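Putative PII-like nitrogen regulatory protein (Shewanella baltica, PDB 3CE8) is of unknown function but resembles trimeric PII-type nitrogen regulators, and may therefore act as a PII-like signalling protein. Local coordinates at residues Q24-I29 and T95-V100. Sequence-based numbering, arbitrary orientation.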
loop_
_atom_site.group_PDB
_atom_site.type_symbol
_atom_site.label_atom_id
_atom_site.label_comp_id
_atom_site.label_asym_id
_atom_site.label_seq_id
_atom_site.Cartn_x
_atom_site.Cartn_y
_atom_site.Cartn_z
ATOM N N GLN A 24 0.823 -9.204 10.177
ATOM C CA GLN A 24 1.705 -8.464 9.296
ATOM C C GLN A 24 1.216 -8.635 7.862
ATOM O O GLN A 24 0.472 -9.554 7.564
ATOM C CB GLN A 24 3.152 -8.906 9.506
ATOM C CG GLN A 24 3.368 -10.369 9.298
ATOM C CD GLN A 24 4.809 -10.788 9.533
ATOM O OE1 GLN A 24 5.514 -10.187 10.361
ATOM N NE2 GLN A 24 5.255 -11.850 8.802
ATOM N N LEU A 25 1.603 -7.708 7.007
ATOM C CA LEU A 25 1.147 -7.693 5.623
ATOM C C LEU A 25 2.204 -8.160 4.628
ATOM O O LEU A 25 3.265 -7.596 4.564
ATOM C CB LEU A 25 0.710 -6.254 5.269
ATOM C CG LEU A 25 -0.023 -6.035 3.952
ATOM C CD1 LEU A 25 -1.391 -6.705 4.059
ATOM C CD2 LEU A 25 -0.116 -4.523 3.581
ATOM N N LEU A 26 1.924 -9.210 3.885
ATOM C CA LEU A 26 2.829 -9.618 2.807
ATOM C C LEU A 26 2.393 -8.953 1.538
ATOM O O LEU A 26 1.226 -9.009 1.170
ATOM C CB LEU A 26 2.816 -11.133 2.573
ATOM C CG LEU A 26 3.587 -11.651 1.356
ATOM C CD1 LEU A 26 5.096 -11.465 1.484
ATOM C CD2 LEU A 26 3.246 -13.110 1.258
ATOM N N VAL A 27 3.329 -8.248 0.928
ATOM C CA VAL A 27 3.101 -7.612 -0.382
ATOM C C VAL A 27 4.007 -8.324 -1.354
ATOM O O VAL A 27 5.217 -8.486 -1.137
ATOM C CB VAL A 27 3.409 -6.110 -0.428
ATOM C CG1 VAL A 27 3.193 -5.602 -1.858
ATOM C CG2 VAL A 27 2.538 -5.365 0.587
ATOM N N LEU A 28 3.374 -8.762 -2.425
ATOM C CA LEU A 28 3.998 -9.621 -3.452
ATOM C C LEU A 28 3.701 -9.098 -4.848
ATOM O O LEU A 28 2.545 -8.884 -5.193
ATOM C CB LEU A 28 3.432 -11.040 -3.261
ATOM C CG LEU A 28 3.766 -12.128 -4.271
ATOM C CD1 LEU A 28 5.245 -12.517 -4.237
ATOM C CD2 LEU A 28 2.881 -13.317 -3.955
ATOM N N ILE A 29 4.760 -8.836 -5.611
ATOM C CA ILE A 29 4.643 -8.322 -6.985
ATOM C C ILE A 29 4.891 -9.489 -7.922
ATOM O O ILE A 29 6.030 -9.855 -8.197
ATOM C CB ILE A 29 5.619 -7.153 -7.268
ATOM C CG1 ILE A 29 5.459 -6.072 -6.197
ATOM C CG2 ILE A 29 5.392 -6.564 -8.633
ATOM C CD1 ILE A 29 4.024 -5.701 -5.952
ATOM N N THR A 95 6.987 -20.138 1.941
ATOM C CA THR A 95 7.443 -21.408 1.349
ATOM C C THR A 95 6.373 -21.929 0.370
ATOM O O THR A 95 6.686 -22.505 -0.660
ATOM C CB THR A 95 7.758 -22.486 2.410
ATOM O OG1 THR A 95 6.637 -22.626 3.276
ATOM C CG2 THR A 95 8.947 -22.112 3.234
ATOM N N ALA A 96 5.112 -21.683 0.702
ATOM C CA ALA A 96 3.965 -22.124 -0.140
ATOM C C ALA A 96 3.967 -21.346 -1.441
ATOM O O ALA A 96 3.748 -21.881 -2.534
ATOM C CB ALA A 96 2.645 -21.924 0.582
ATOM N N LEU A 97 4.214 -20.049 -1.311
ATOM C CA LEU A 97 4.255 -19.155 -2.496
ATOM C C LEU A 97 5.532 -19.395 -3.302
ATOM O O LEU A 97 5.527 -19.370 -4.523
ATOM C CB LEU A 97 4.138 -17.706 -2.091
ATOM C CG LEU A 97 2.767 -17.330 -1.518
ATOM C CD1 LEU A 97 2.910 -15.996 -0.841
ATOM C CD2 LEU A 97 1.650 -17.326 -2.575
ATOM N N ALA A 98 6.592 -19.743 -2.596
ATOM C CA ALA A 98 7.887 -19.956 -3.233
ATOM C C ALA A 98 7.779 -21.077 -4.232
ATOM O O ALA A 98 8.584 -21.170 -5.180
ATOM C CB ALA A 98 8.959 -20.261 -2.220
ATOM N N LEU A 99 6.751 -21.905 -4.047
ATOM C CA LEU A 99 6.553 -23.063 -4.932
ATOM C C LEU A 99 5.979 -22.636 -6.251
ATOM O O LEU A 99 6.371 -23.151 -7.303
ATOM C CB LEU A 99 5.588 -24.099 -4.348
ATOM C CG LEU A 99 6.025 -25.267 -3.487
ATOM C CD1 LEU A 99 4.757 -25.863 -2.851
ATOM C CD2 LEU A 99 6.746 -26.274 -4.317
ATOM N N VAL A 100 5.029 -21.705 -6.182
ATOM C CA VAL A 100 4.296 -21.278 -7.400
ATOM C C VAL A 100 5.189 -20.423 -8.279
ATOM O O VAL A 100 4.964 -20.300 -9.490
ATOM C CB VAL A 100 2.969 -20.539 -7.093
ATOM C CG1 VAL A 100 2.059 -21.411 -6.228
ATOM C CG2 VAL A 100 3.227 -19.253 -6.399
#
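Two residues before Leu-26, whose methyl meets Leu-97 of the facing helix, the side-chain NE2 of Gln-24 is gripped by two acceptors, Gln-90 OE1 at the beginning of the same helix and His-85 NE2 of the neighbouring strand 74-86, which satisfy this buried amide nitrogen. Between 24-29 and 95-100 themselves no hydrogen bond passes; the contact is purely apolar and small, burying about 100 Å² in all. Its centre is Leu-97, whose CD1 serves both strand leucines. Leu-26 comes at it tip to tip, CD2 to Leu-97 CD1 at 3.6 Å, whereas Leu-28 meets the same methyl at a slant, its CD2 lying 4.1 Å from Leu-97 CD1. The second torsion of Leu-97 (165°) swings CD1 away from CA, stretching the side chain toward the strand and bridging backbones that stay 9.6 Å apart between Leu-28 CA and Leu-97 CA. Leucine suits all three places: its branch at CG carries the methyls far enough to meet across a helix-to-sheet gap. Strand alternation does the rest, since Leu-26 and Leu-28 face the helix while the intervening Val-27 turns away. Strand 23-31 is an inner strand of the antiparallel sheet, whose 2-3-1-4 order and two helices make a ferredoxin-like βαββαβ fold, as in PII proteins. Ile-38 of helix 35-42 packs on both Leu-28 and Leu-97, joining the two helices over this face of the sheet, and Leu-119 of the second subunit also touches Leu-28 and Leu-97. On the sheet's other face, Leu-25 packs on Met-111 of the third subunit, so the strand meets one neighbouring subunit on the helix side and another on the far face.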